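Local coordinates for phage-related protein (Bordetella bronchiseptica RB50, PDB 3BJQ) that is a phage-related protein that resembles the major capsid protein E family and probably serves as a coat subunit, its copies packing together in a multi-chain assembly, at residues E[149-154]-E[215-220]; E[194-199]-E[206-211]. All coordinates share one frame; numbering follows the deposited sequence.

Contact 1. Residues E[149-154]-E[215-220]; sequences ARWTSP and ALWEVE
Trp151 and Trp217 reach for each other from opposite directions and meet by the far corners of their six-membered rings, CH2 of Trp151 lying 4.0 Å from CH2 of Trp217. The planes are inclined at 63° with ring centroids 6.0 Å apart, an oblique aromatic pair sharing little surface. The long indoles span the gap, the CA atoms of Trp151 and Trp217 standing 15.3 Å apart; both hold CG anti to the carbonyl carbon (chi1 -68° in Trp151, -65° in Trp217). Trp151 sits in a type I turn, closed by the bond from Ser153 N to Arg150 O (2.9 Å); Trp217 ends helix 210-217, just before Glu218 turns off with positive phi. The pair thus bridges a loop and a helix end within the capsid-family region, and Pro158 and Val162 of helix 158-173 and Cys190 of helix 184-191 pack against both indoles. Tryptophan suits this buried place because its one polar atom can be satisfied: NE1 of Trp151 bonds to Asp161 and NE1 of Trp217 to Thr159. On the solvent side, Thr152 is exposed and its hydroxyl bonds to Leu313 O, while the exposed Glu218 makes a weak, long ion pair with Lys191 of a second subunit.

Contact 2. Residues E[194-199]-E[206-211]; sequences PKLIER and ESITID
Helix 194-199 and the lead-in to helix 210-217, joined by a short connection without helix or strand, belong to the capsid-family region, and the contact is where the lead-in, extended from Ser207 to Thr209, passes across the side of the helix. Backbones come near, 6.6 Å between CA of Ile197 and CA of Ser207, yet no hydrogen bond joins the two segments. Ile208 is the wedge: its CB points at the helix, and its CD1 settles against Leu196, 3.8 Å from Leu196 CB and as close to the carbonyl O of Leu196. With CG1 anti to its own carbonyl carbon (chi1 -54°), the longer branch of Ile208 extends to the helix backbone, where CD1 comes 4.0 Å from Ile197 N. Ile197 replies with its own terminal methyl. That CD1 lies 4.1 Å from Ile208 CD1 and continues over the lead-in backbone, 3.6 Å from Glu206 O and 3.8 Å from Ser207 CA. Branched aliphatics suit these positions, packing flush between helix and chain, and Leu213 of helix 210-217 packs on both Leu196 and Ile208. The CB atoms of Glu206 and Ser207 point away from the helix; the Glu206 carboxylate makes its salt bridge outside the contact, with Arg199 of a third subunit. Farther on, Thr209 is the N-cap of helix 210-217, its OG1 weakly bonded to Met212 N. Because the contact itself is wholly van der Waals, its hold depends on the fit of methyl groups, while polar bonds, such as that of the Ile208 backbone to Lys191, lie outside the interface.

How the contacts relate
Both contacts use helix 210-217, contact 1 at its C-terminal end and contact 2 at the segment leading into it, and contact 2 is nested in the chain loop that contact 1 closes. Their centres are about 9 Å apart. Contact 1 is the buried one, two aromatics with a small interface of 60 Å²; contact 2 is only partly buried but larger, 191 Å², and aliphatic. They meet directly: Leu216 CD2 lies 4.1 Å from Leu196 CD2, and Pro154 CB 3.7 Å from Pro194 CG. The indole nitrogens of contact 1 bond to residues of helix 158-173, whereas at contact 2, whose centre is farther from the chain's centre (about 26 Å against 21 Å), Arg199 and Glu206 bond to other subunits.

Contact 1. Residues E[149-154]-E[215-220]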
loop_
_atom_site.group_PDB
_atom_site.type_symbol
_atom_site.label_atom_id
_atom_site.label_comp_id
_atom_site.label_asym_id
_atom_site.label_seq_id
_atom_site.Cartn_x
_atom_site.Cartn_y
_atom_site.Cartn_z
ATOM N N ALA E 149 -42.099 -51.365 8.973
ATOM C CA ALA E 149 -41.992 -50.146 8.176
ATOM C C ALA E 149 -40.729 -49.393 8.547
ATOM O O ALA E 149 -40.280 -48.537 7.785
ATOM C CB ALA E 149 -43.216 -49.250 8.369
ATOM N N ARG E 150 -40.156 -49.715 9.713
ATOM C CA ARG E 150 -38.896 -49.115 10.146
ATOM C C ARG E 150 -37.759 -49.616 9.266
ATOM O O ARG E 150 -37.746 -50.785 8.864
ATOM C CB ARG E 150 -38.593 -49.422 11.613
ATOM C CG ARG E 150 -39.599 -48.841 12.553
ATOM C CD ARG E 150 -39.364 -49.333 13.955
ATOM N NE ARG E 150 -40.248 -48.646 14.884
ATOM C CZ ARG E 150 -40.308 -48.875 16.188
ATOM N NH1 ARG E 150 -39.541 -49.793 16.746
ATOM N NH2 ARG E 150 -41.152 -48.173 16.931
ATOM N N TRP E 151 -36.797 -48.727 9.003
ATOM C CA TRP E 151 -35.756 -48.946 7.986
ATOM C C TRP E 151 -34.775 -50.066 8.303
ATOM O O TRP E 151 -34.001 -50.480 7.432
ATOM C CB TRP E 151 -34.996 -47.635 7.747
ATOM C CG TRP E 151 -35.819 -46.562 7.084
ATOM C CD1 TRP E 151 -37.180 -46.528 6.938
ATOM C CD2 TRP E 151 -35.330 -45.337 6.524
ATOM N NE1 TRP E 151 -37.554 -45.394 6.275
ATOM C CE2 TRP E 151 -36.446 -44.629 6.035
ATOM C CE3 TRP E 151 -34.055 -44.782 6.373
ATOM C CZ2 TRP E 151 -36.330 -43.405 5.403
ATOM C CZ3 TRP E 151 -33.936 -43.555 5.733
ATOM C CH2 TRP E 151 -35.070 -42.889 5.246
ATOM N N THR E 152 -34.773 -50.494 9.561
ATOM C CA THR E 152 -34.005 -51.639 10.024
ATOM C C THR E 152 -34.603 -52.964 9.520
ATOM O O THR E 152 -33.918 -53.987 9.495
ATOM C CB THR E 152 -33.966 -51.669 11.549
ATOM O OG1 THR E 152 -35.292 -51.507 12.047
ATOM C CG2 THR E 152 -33.087 -50.532 12.083
ATOM N N SER E 153 -35.882 -52.948 9.132
ATOM C CA SER E 153 -36.509 -54.110 8.545
ATOM C C SER E 153 -36.207 -54.216 7.043
ATOM O O SER E 153 -36.306 -53.230 6.310
ATOM C CB SER E 153 -38.025 -54.066 8.726
ATOM O OG SER E 153 -38.652 -55.139 8.017
ATOM N N PRO E 154 -35.887 -55.429 6.565
ATOM C CA PRO E 154 -35.698 -55.587 5.130
ATOM C C PRO E 154 -36.969 -55.294 4.330
ATOM O O PRO E 154 -36.881 -54.972 3.147
ATOM C CB PRO E 154 -35.314 -57.062 4.997
ATOM C CG PRO E 154 -35.868 -57.720 6.205
ATOM C CD PRO E 154 -35.694 -56.702 7.285
ATOM N N ALA E 215 -28.021 -39.023 -5.215
ATOM C CA ALA E 215 -28.371 -39.277 -6.618
ATOM C C ALA E 215 -29.654 -40.100 -6.758
ATOM O O ALA E 215 -30.487 -39.848 -7.637
ATOM C CB ALA E 215 -27.247 -39.984 -7.334
ATOM N N LEU E 216 -29.805 -41.102 -5.905
ATOM C CA LEU E 216 -30.995 -41.947 -5.926
ATOM C C LEU E 216 -32.272 -41.171 -5.560
ATOM O O LEU E 216 -33.308 -41.301 -6.224
ATOM C CB LEU E 216 -30.833 -43.108 -4.946
ATOM C CG LEU E 216 -31.241 -44.488 -5.419
ATOM C CD1 LEU E 216 -30.332 -44.909 -6.597
ATOM C CD2 LEU E 216 -31.124 -45.480 -4.252
ATOM N N TRP E 217 -32.193 -40.367 -4.506
ATOM C CA TRP E 217 -33.350 -39.652 -3.981
ATOM C C TRP E 217 -33.487 -38.207 -4.490
ATOM O O TRP E 217 -34.471 -37.531 -4.207
ATOM C CB TRP E 217 -33.320 -39.700 -2.457
ATOM C CG TRP E 217 -33.485 -41.091 -1.873
ATOM C CD1 TRP E 217 -34.011 -42.197 -2.487
ATOM C CD2 TRP E 217 -33.201 -41.486 -0.524
ATOM N NE1 TRP E 217 -34.029 -43.259 -1.617
ATOM C CE2 TRP E 217 -33.553 -42.848 -0.404
ATOM C CE3 TRP E 217 -32.668 -40.825 0.588
ATOM C CZ2 TRP E 217 -33.388 -43.556 0.779
ATOM C CZ3 TRP E 217 -32.510 -41.540 1.774
ATOM C CH2 TRP E 217 -32.868 -42.886 1.853
ATOM N N GLU E 218 -32.489 -37.751 -5.243
ATOM C CA GLU E 218 -32.493 -36.438 -5.878
ATOM C C GLU E 218 -32.748 -35.315 -4.887
ATOM O O GLU E 218 -33.654 -34.498 -5.074
ATOM C CB GLU E 218 -33.504 -36.386 -7.029
ATOM C CG GLU E 218 -33.178 -37.357 -8.159
ATOM C CD GLU E 218 -34.227 -37.366 -9.266
ATOM O OE1 GLU E 218 -35.249 -36.632 -9.163
ATOM O OE2 GLU E 218 -34.024 -38.121 -10.251
ATOM N N VAL E 219 -31.950 -35.317 -3.821
ATOM C CA VAL E 219 -31.930 -34.245 -2.857
ATOM C C VAL E 219 -30.556 -33.596 -2.942
ATOM O O VAL E 219 -29.520 -34.284 -2.937
ATOM C CB VAL E 219 -32.188 -34.715 -1.404
ATOM C CG1 VAL E 219 -33.641 -35.215 -1.238
ATOM C CG2 VAL E 219 -31.183 -35.788 -0.993
ATOM N N GLU E 220 -30.563 -32.269 -2.974
ATOM C CA GLU E 220 -29.349 -31.474 -3.059
ATOM C C GLU E 220 -28.282 -31.838 -2.029
ATOM O O GLU E 220 -27.115 -31.985 -2.360
ATOM C CB GLU E 220 -29.705 -30.004 -2.884
ATOM C CG GLU E 220 -28.575 -29.038 -3.143
ATOM C CD GLU E 220 -29.056 -27.603 -3.082
ATOM O OE1 GLU E 220 -29.453 -27.076 -4.148
ATOM O OE2 GLU E 220 -29.084 -27.030 -1.970
#

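Contact 2. Residues E[194-199]-E[206-211]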
loop_
_atom_site.group_PDB
_atom_site.type_symbol
_atom_site.label_atom_id
_atom_site.label_comp_id
_atom_site.label_asym_id
_atom_site.label_seq_id
_atom_site.Cartn_x
_atom_site.Cartn_y
_atom_site.Cartn_z
ATOM N N PRO E 194 -31.623 -54.097 1.791
ATOM C CA PRO E 194 -31.678 -54.933 0.592
ATOM C C PRO E 194 -32.310 -54.284 -0.648
ATOM O O PRO E 194 -31.901 -54.592 -1.776
ATOM C CB PRO E 194 -32.484 -56.159 1.064
ATOM C CG PRO E 194 -33.280 -55.665 2.210
ATOM C CD PRO E 194 -32.348 -54.735 2.905
ATOM N N LYS E 195 -33.299 -53.420 -0.461
ATOM C CA LYS E 195 -33.955 -52.777 -1.601
ATOM C C LYS E 195 -32.992 -51.813 -2.239
ATOM O O LYS E 195 -32.926 -51.724 -3.453
ATOM C CB LYS E 195 -35.232 -52.031 -1.191
ATOM C CG LYS E 195 -36.427 -52.910 -0.850
ATOM C CD LYS E 195 -37.715 -52.096 -0.820
ATOM C CE LYS E 195 -38.988 -52.949 -0.647
ATOM N NZ LYS E 195 -39.083 -53.585 0.699
ATOM N N LEU E 196 -32.255 -51.084 -1.408
ATOM C CA LEU E 196 -31.264 -50.111 -1.903
ATOM C C LEU E 196 -30.059 -50.813 -2.555
ATOM O O LEU E 196 -29.604 -50.416 -3.634
ATOM C CB LEU E 196 -30.821 -49.178 -0.775
ATOM C CG LEU E 196 -31.948 -48.353 -0.098
ATOM C CD1 LEU E 196 -31.400 -47.377 0.956
ATOM C CD2 LEU E 196 -32.678 -47.583 -1.095
ATOM N N ILE E 197 -29.596 -51.892 -1.928
ATOM C CA ILE E 197 -28.493 -52.686 -2.457
ATOM C C ILE E 197 -28.865 -53.235 -3.839
ATOM O O ILE E 197 -28.068 -53.191 -4.778
ATOM C CB ILE E 197 -28.112 -53.799 -1.475
ATOM C CG1 ILE E 197 -27.511 -53.204 -0.194
ATOM C CG2 ILE E 197 -27.118 -54.781 -2.090
ATOM C CD1 ILE E 197 -26.117 -52.613 -0.350
ATOM N N GLU E 198 -30.084 -53.726 -3.988
ATOM C CA GLU E 198 -30.507 -54.316 -5.272
ATOM C C GLU E 198 -30.597 -53.225 -6.342
ATOM O O GLU E 198 -30.252 -53.444 -7.506
ATOM C CB GLU E 198 -31.828 -55.110 -5.098
ATOM C CG GLU E 198 -32.835 -55.036 -6.221
ATOM C CD GLU E 198 -32.388 -55.699 -7.498
ATOM O OE1 GLU E 198 -31.442 -56.517 -7.432
ATOM O OE2 GLU E 198 -33.001 -55.411 -8.564
ATOM N N ARG E 199 -31.071 -52.055 -5.931
ATOM C CA ARG E 199 -31.207 -50.915 -6.818
ATOM C C ARG E 199 -29.848 -50.459 -7.415
ATOM O O ARG E 199 -29.811 -49.975 -8.548
ATOM C CB ARG E 199 -31.892 -49.770 -6.055
ATOM C CG ARG E 199 -32.040 -48.467 -6.800
ATOM C CD ARG E 199 -33.001 -48.513 -7.990
ATOM N NE ARG E 199 -32.994 -47.202 -8.660
ATOM C CZ ARG E 199 -32.025 -46.757 -9.479
ATOM N NH1 ARG E 199 -30.984 -47.512 -9.801
ATOM N NH2 ARG E 199 -32.101 -45.532 -9.996
ATOM N N GLU E 206 -21.291 -52.780 -2.754
ATOM C CA GLU E 206 -21.752 -53.647 -1.650
ATOM C C GLU E 206 -22.325 -52.942 -0.419
ATOM O O GLU E 206 -22.757 -53.611 0.515
ATOM C CB GLU E 206 -20.674 -54.651 -1.247
ATOM C CG GLU E 206 -19.382 -54.073 -0.817
ATOM C CD GLU E 206 -18.386 -55.124 -0.352
ATOM O OE1 GLU E 206 -18.647 -56.340 -0.520
ATOM O OE2 GLU E 206 -17.343 -54.712 0.201
ATOM N N SER E 207 -22.320 -51.612 -0.411
ATOM C CA SER E 207 -22.958 -50.853 0.651
ATOM C C SER E 207 -23.401 -49.507 0.113
ATOM O O SER E 207 -22.948 -49.091 -0.949
ATOM C CB SER E 207 -22.023 -50.693 1.854
ATOM O OG SER E 207 -20.983 -49.810 1.573
ATOM N N ILE E 208 -24.295 -48.840 0.843
ATOM C CA ILE E 208 -24.852 -47.556 0.440
ATOM C C ILE E 208 -24.172 -46.364 1.120
ATOM O O ILE E 208 -23.989 -46.341 2.344
ATOM C CB ILE E 208 -26.374 -47.462 0.777
ATOM C CG1 ILE E 208 -27.165 -48.650 0.191
ATOM C CG2 ILE E 208 -26.943 -46.139 0.303
ATOM C CD1 ILE E 208 -27.124 -48.799 -1.302
ATOM N N THR E 209 -23.866 -45.348 0.319
ATOM C CA THR E 209 -23.229 -44.135 0.776
ATOM C C THR E 209 -24.115 -42.908 0.544
ATOM O O THR E 209 -24.996 -42.949 -0.315
ATOM C CB THR E 209 -21.930 -43.908 0.008
ATOM O OG1 THR E 209 -22.241 -43.683 -1.378
ATOM C CG2 THR E 209 -20.960 -45.106 0.174
ATOM N N ILE E 210 -23.814 -41.808 1.255
ATOM C CA ILE E 210 -24.536 -40.535 1.156
ATOM C C ILE E 210 -24.629 -40.069 -0.284
ATOM O O ILE E 210 -25.693 -39.693 -0.748
ATOM C CB ILE E 210 -23.844 -39.444 2.010
ATOM C CG1 ILE E 210 -23.982 -39.792 3.483
ATOM C CG2 ILE E 210 -24.445 -38.084 1.784
ATOM C CD1 ILE E 210 -25.418 -40.072 3.887
ATOM N N ASP E 211 -23.511 -40.086 -0.992
ATOM C CA ASP E 211 -23.504 -39.632 -2.382
ATOM C C ASP E 211 -24.446 -40.449 -3.265
ATOM O O ASP E 211 -25.116 -39.911 -4.152
ATOM C CB ASP E 211 -22.091 -39.653 -2.946
ATOM C CG ASP E 211 -21.321 -38.382 -2.627
ATOM O OD1 ASP E 211 -21.560 -37.750 -1.563
ATOM O OD2 ASP E 211 -20.470 -38.013 -3.456
#